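Local atomic coordinates of carboxypeptidase A inhibitor (Ascaris suum, PDB entry 3FJU), a protein that inhibits carboxypeptidase A, a zinc-dependent protease, as a small secreted protein held together by disulfides. Residues B[2-5]-B[9-12]; B[36-41]-B[48-53]. All coordinates share one frame; numbering follows the deposited sequence.

Interaction 1: residues B[2-5]-B[9-12]; sequences RKCL and DCTN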
loop_
_atom_site.group_PDB
_atom_site.type_symbol
_atom_site.label_atom_id
_atom_site.label_comp_id
_atom_site.label_asym_id
_atom_site.label_seq_id
_atom_site.Cartn_x
_atom_site.Cartn_y
_atom_site.Cartn_z
ATOM N N ARG B 2 -9.672 15.283 29.045
ATOM C CA ARG B 2 -9.509 15.331 30.480
ATOM C C ARG B 2 -8.470 14.302 30.858
ATOM O O ARG B 2 -8.606 13.121 30.542
ATOM C CB ARG B 2 -10.843 15.048 31.189
ATOM C CG ARG B 2 -10.732 14.997 32.693
ATOM C CD ARG B 2 -12.065 14.640 33.312
ATOM N NE ARG B 2 -12.843 15.845 33.499
ATOM C CZ ARG B 2 -13.060 16.404 34.685
ATOM N NH1 ARG B 2 -12.592 15.830 35.790
ATOM N NH2 ARG B 2 -13.774 17.515 34.767
ATOM N N LYS B 3 -7.408 14.766 31.510
ATOM C CA LYS B 3 -6.338 13.898 31.980
ATOM C C LYS B 3 -6.732 13.208 33.281
ATOM O O LYS B 3 -7.580 13.724 34.056
ATOM C CB LYS B 3 -5.059 14.714 32.173
ATOM C CG LYS B 3 -4.548 15.382 30.904
ATOM C CD LYS B 3 -4.025 14.365 29.885
ATOM C CE LYS B 3 -2.775 13.633 30.376
ATOM N NZ LYS B 3 -2.446 12.470 29.508
ATOM N N CYS B 4 -6.111 12.055 33.528
ATOM C CA CYS B 4 -6.464 11.215 34.676
ATOM C C CYS B 4 -5.299 10.314 35.059
ATOM O O CYS B 4 -4.381 10.082 34.251
ATOM C CB CYS B 4 -7.690 10.340 34.335
ATOM S SG CYS B 4 -7.446 9.323 32.850
ATOM N N LEU B 5 -5.355 9.804 36.288
ATOM C CA LEU B 5 -4.452 8.756 36.762
ATOM C C LEU B 5 -5.237 7.511 37.175
ATOM O O LEU B 5 -4.685 6.402 37.191
ATOM C CB LEU B 5 -3.566 9.259 37.907
ATOM C CG LEU B 5 -2.659 10.476 37.647
ATOM C CD1 LEU B 5 -1.990 10.910 38.942
ATOM C CD2 LEU B 5 -1.626 10.198 36.561
ATOM N N ASP B 9 -10.703 10.206 38.579
ATOM C CA ASP B 9 -10.386 11.529 38.010
ATOM C C ASP B 9 -11.289 11.888 36.819
ATOM O O ASP B 9 -11.283 13.025 36.325
ATOM C CB ASP B 9 -8.918 11.583 37.571
ATOM C CG ASP B 9 -7.965 11.314 38.711
ATOM O OD1 ASP B 9 -8.228 11.809 39.837
ATOM O OD2 ASP B 9 -6.977 10.593 38.502
ATOM N N CYS B 10 -12.079 10.921 36.368
ATOM C CA CYS B 10 -12.957 11.154 35.238
ATOM C C CYS B 10 -14.374 11.548 35.683
ATOM O O CYS B 10 -14.698 11.518 36.894
ATOM C CB CYS B 10 -12.943 9.937 34.295
ATOM S SG CYS B 10 -11.271 9.598 33.627
ATOM N N THR B 11 -15.185 11.971 34.718
ATOM C CA THR B 11 -16.577 12.338 34.973
ATOM C C THR B 11 -17.478 11.614 33.972
ATOM O O THR B 11 -16.996 10.980 33.023
ATOM C CB THR B 11 -16.798 13.860 34.843
ATOM O OG1 THR B 11 -16.460 14.283 33.518
ATOM C CG2 THR B 11 -15.969 14.626 35.850
ATOM N N ASN B 12 -18.787 11.709 34.190
ATOM C CA ASN B 12 -19.785 11.173 33.271
ATOM C C ASN B 12 -19.610 9.669 33.028
ATOM O O ASN B 12 -19.866 9.172 31.914
ATOM C CB ASN B 12 -19.784 11.971 31.952
ATOM C CG ASN B 12 -20.213 13.411 32.165
ATOM O OD1 ASN B 12 -21.208 13.662 32.842
ATOM N ND2 ASN B 12 -19.478 14.357 31.585
#

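Interaction 2: residues B[36-41]-B[48-53]; sequences HFTIPC and QVWAHE. With ZN (zinc ion), chain C.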
loop_
_atom_site.group_PDB
_atom_site.type_symbol
_atom_site.label_atom_id
_atom_site.label_comp_id
_atom_site.label_asym_id
_atom_site.label_seq_id
_atom_site.Cartn_x
_atom_site.Cartn_y
_atom_site.Cartn_z
ATOM N N HIS B 36 -9.777 -1.368 15.816
ATOM C CA HIS B 36 -8.439 -0.880 15.474
ATOM C C HIS B 36 -7.296 -1.352 16.385
ATOM O O HIS B 36 -6.133 -0.945 16.188
ATOM C CB HIS B 36 -8.463 0.663 15.386
ATOM C CG HIS B 36 -9.380 1.183 14.325
ATOM N ND1 HIS B 36 -9.176 0.935 12.981
ATOM C CD2 HIS B 36 -10.511 1.924 14.406
ATOM C CE1 HIS B 36 -10.137 1.516 12.282
ATOM N NE2 HIS B 36 -10.965 2.113 13.124
ATOM N N PHE B 37 -7.607 -2.225 17.346
ATOM C CA PHE B 37 -6.614 -2.739 18.311
ATOM C C PHE B 37 -5.717 -1.639 18.877
ATOM O O PHE B 37 -4.483 -1.749 18.933
ATOM C CB PHE B 37 -5.813 -3.905 17.724
ATOM C CG PHE B 37 -6.661 -5.111 17.459
ATOM C CD1 PHE B 37 -7.469 -5.170 16.329
ATOM C CD2 PHE B 37 -6.689 -6.180 18.366
ATOM C CE1 PHE B 37 -8.304 -6.266 16.098
ATOM C CE2 PHE B 37 -7.492 -7.295 18.125
ATOM C CZ PHE B 37 -8.301 -7.334 16.977
ATOM N N THR B 38 -6.374 -0.561 19.289
ATOM C CA THR B 38 -5.682 0.603 19.787
ATOM C C THR B 38 -6.510 1.322 20.854
ATOM O O THR B 38 -7.509 0.784 21.334
ATOM C CB THR B 38 -5.353 1.549 18.620
ATOM O OG1 THR B 38 -4.401 2.526 19.040
ATOM C CG2 THR B 38 -6.622 2.217 18.055
ATOM N N ILE B 39 -6.079 2.531 21.204
ATOM C CA ILE B 39 -6.691 3.306 22.290
ATOM C C ILE B 39 -7.338 4.572 21.752
ATOM O O ILE B 39 -7.001 5.030 20.656
ATOM C CB ILE B 39 -5.644 3.674 23.382
ATOM C CG1 ILE B 39 -4.556 4.607 22.808
ATOM C CG2 ILE B 39 -5.075 2.380 24.022
ATOM C CD1 ILE B 39 -3.424 5.011 23.792
ATOM N N PRO B 40 -8.286 5.143 22.513
ATOM C CA PRO B 40 -8.907 6.402 22.107
ATOM C C PRO B 40 -7.983 7.596 22.277
ATOM O O PRO B 40 -6.997 7.550 23.027
ATOM C CB PRO B 40 -10.072 6.563 23.100
ATOM C CG PRO B 40 -10.240 5.271 23.741
ATOM C CD PRO B 40 -8.886 4.635 23.754
ATOM N N CYS B 41 -8.354 8.685 21.617
ATOM C CA CYS B 41 -7.629 9.933 21.711
ATOM C C CYS B 41 -8.579 11.071 21.366
ATOM O O CYS B 41 -9.616 10.867 20.711
ATOM C CB CYS B 41 -6.449 9.940 20.742
ATOM S SG CYS B 41 -6.932 9.456 19.041
ATOM N N GLN B 48 1.235 9.947 21.637
ATOM C CA GLN B 48 2.701 10.112 21.652
ATOM C C GLN B 48 3.489 8.967 22.310
ATOM O O GLN B 48 4.728 8.956 22.258
ATOM C CB GLN B 48 3.067 11.462 22.314
ATOM C CG GLN B 48 2.833 11.473 23.838
ATOM C CD GLN B 48 3.192 12.803 24.509
ATOM O OE1 GLN B 48 4.357 13.222 24.499
ATOM N NE2 GLN B 48 2.194 13.462 25.110
ATOM N N VAL B 49 2.799 7.998 22.917
ATOM C CA VAL B 49 3.504 6.968 23.702
ATOM C C VAL B 49 4.306 6.032 22.823
ATOM O O VAL B 49 5.174 5.312 23.318
ATOM C CB VAL B 49 2.589 6.149 24.642
ATOM C CG1 VAL B 49 2.226 6.977 25.867
ATOM C CG2 VAL B 49 1.366 5.648 23.921
ATOM N N TRP B 50 4.000 6.015 21.526
ATOM C CA TRP B 50 4.776 5.195 20.597
ATOM C C TRP B 50 5.904 6.024 20.000
ATOM O O TRP B 50 5.676 7.107 19.442
ATOM C CB TRP B 50 3.895 4.643 19.471
ATOM C CG TRP B 50 2.842 3.682 19.933
ATOM C CD1 TRP B 50 2.956 2.324 20.006
ATOM C CD2 TRP B 50 1.505 3.998 20.349
ATOM N NE1 TRP B 50 1.778 1.767 20.452
ATOM C CE2 TRP B 50 0.871 2.775 20.677
ATOM C CE3 TRP B 50 0.785 5.198 20.478
ATOM C CZ2 TRP B 50 -0.451 2.714 21.127
ATOM C CZ3 TRP B 50 -0.535 5.134 20.923
ATOM C CH2 TRP B 50 -1.130 3.901 21.244
ATOM N N ALA B 51 7.121 5.510 20.109
ATOM C CA ALA B 51 8.264 6.107 19.423
ATOM C C ALA B 51 8.024 6.184 17.906
ATOM O O ALA B 51 8.426 7.151 17.247
ATOM C CB ALA B 51 9.480 5.308 19.704
ATOM N N HIS B 52 7.349 5.187 17.357
ATOM C CA HIS B 52 7.011 5.235 15.933
ATOM C C HIS B 52 5.704 5.982 15.819
ATOM O O HIS B 52 4.657 5.490 16.251
ATOM C CB HIS B 52 6.942 3.822 15.369
ATOM C CG HIS B 52 8.259 3.141 15.416
ATOM N ND1 HIS B 52 9.291 3.496 14.581
ATOM C CD2 HIS B 52 8.754 2.203 16.255
ATOM C CE1 HIS B 52 10.356 2.769 14.863
ATOM N NE2 HIS B 52 10.055 1.970 15.871
ATOM N N GLU B 53 5.796 7.197 15.292
ATOM C CA GLU B 53 4.677 8.149 15.217
ATOM C C GLU B 53 3.337 7.524 14.849
ATOM O O GLU B 53 3.211 6.889 13.816
ATOM C CB GLU B 53 5.021 9.271 14.232
ATOM C CG GLU B 53 3.983 10.403 14.119
ATOM C CD GLU B 53 4.210 11.323 12.902
ATOM O OE1 GLU B 53 5.282 11.248 12.245
ATOM O OE2 GLU B 53 3.288 12.133 12.607
HETATM ZN ZN ZN C . -13.066 2.679 12.542
HETATM O O HOH W 1 -13.258 0.389 11.390
HETATM O O HOH W 2 -12.978 4.808 12.291
#

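Interaction 1: residues B[2-5]-B[9-12]
R2 and L5 each make one hydrogen bond to D9, and together these illustrate how two neighbouring segments without regular strand pairing can still be held together by a few polar bonds. The first runs from R2 NH1 to the main-chain D9 O over 3.1 Å, nearly straight, with the carbonyl oxygen lying at the edge of the guanidinium and in its plane. The second uses the D9 side chain: L5 N reaches D9 OD2 at 2.9 Å with an N-H...O angle of 162°, meeting the carboxylate on its anti side. The same oxygen also accepts the backbone N-H of S6, so two main-chain donors grip one atom and hold the carboxylate in place. In turning back to S6, three residues earlier, the D9 carboxylate braces the short 3-10 turn in which D9 lies.

Around this polar frame the two segments belong to the N-terminal disulfide-rich part of the inhibitor. C4 is joined to C16 and C10 to C23, which ties both segments to the hairpin of strands 15-17 and 22-24. R2 and C4 also have backbone bonds to C23 and K21.

Apolar contacts fill the middle. C4 CB rests 3.7 Å from C10 SG, and its other neighbour is D9 CB, while the two sulfurs, SG of C4 and SG of C10, approach to 3.9 Å without being bonded to each other. At the outer end T11 packs against the arginine: its methyl CG2 sits over the centre of one guanidinium face, 3.6 Å from R2 CZ, the two side chains crossing at about a right angle. The R2 chain is extended through its first two torsions and turns at chi3 (-86°), bringing the flat group beneath that methyl.

Interaction 2: residues B[36-41]-B[48-53]
I39 and W50 bridge two arms of one long loop whose backbones stay far apart, with CA of I39 still 10.9 Å from CA of V49, and no hydrogen bond crosses between them. The gap is spanned by long side chains that come from opposite directions. The indole presents the far corner of its six-membered ring: W50 CH2 lies 3.6 Å from I39 CD1, which arrives obliquely, and I39 CG1 stands at the ring edge, close to its plane. For I39, a chi1 of 64° tucks CG1 between the backbone N and the carbonyl carbon, and the extended second torsion carries CD1 onward to the tryptophan. T38 adds a looser touch, OG1 to W50 CH2 at 4.2 Å, but its hydroxyl is engaged chiefly with the carbonyl oxygen of C61.

The indole is also supported by its neighbours in sequence: CG2 of V49 covers one face toward the rim, and K54, the residue just after the segment, makes a cation-pi contact with the ring. At the start of the first segment H36 takes no part in this packing; its NE2 binds a zinc ion at 2.3 Å, E35 OE1 and two waters also bind the metal, and the H36 ring meets that of W62.

The pairing is a surface bridge in the disulfide-rich C-terminal part of the inhibitor. F37, with positive phi, leads the chain out of helix 26-36, and a disulfide to C56 secures C41. T38 packs on C32 of that helix, I39 on V17 of strand 15-17, and both I39 and W50 lie against C61 of strand 60-62.

How the interactions relate
Interaction 1 closes along the chain before interaction 2 opens, and the two lie on opposite sides of the centre of the chain, their centres 19 Å apart. Their nearest atoms come within about 6 Å without touching. What connects them is the region of strands 15-17 and 22-24: residues 2-5 bond to K21 and C23, while I39 leans on V17, K19 and N20. Interaction 1 takes no part in the zinc site; residues 36-41 supply H36 to it, although the I39–W50 packing itself is separate from the metal. Beyond that packing, the 48-53 loop also reaches the other protein chain, whose backbone hydrogen-bonds E53.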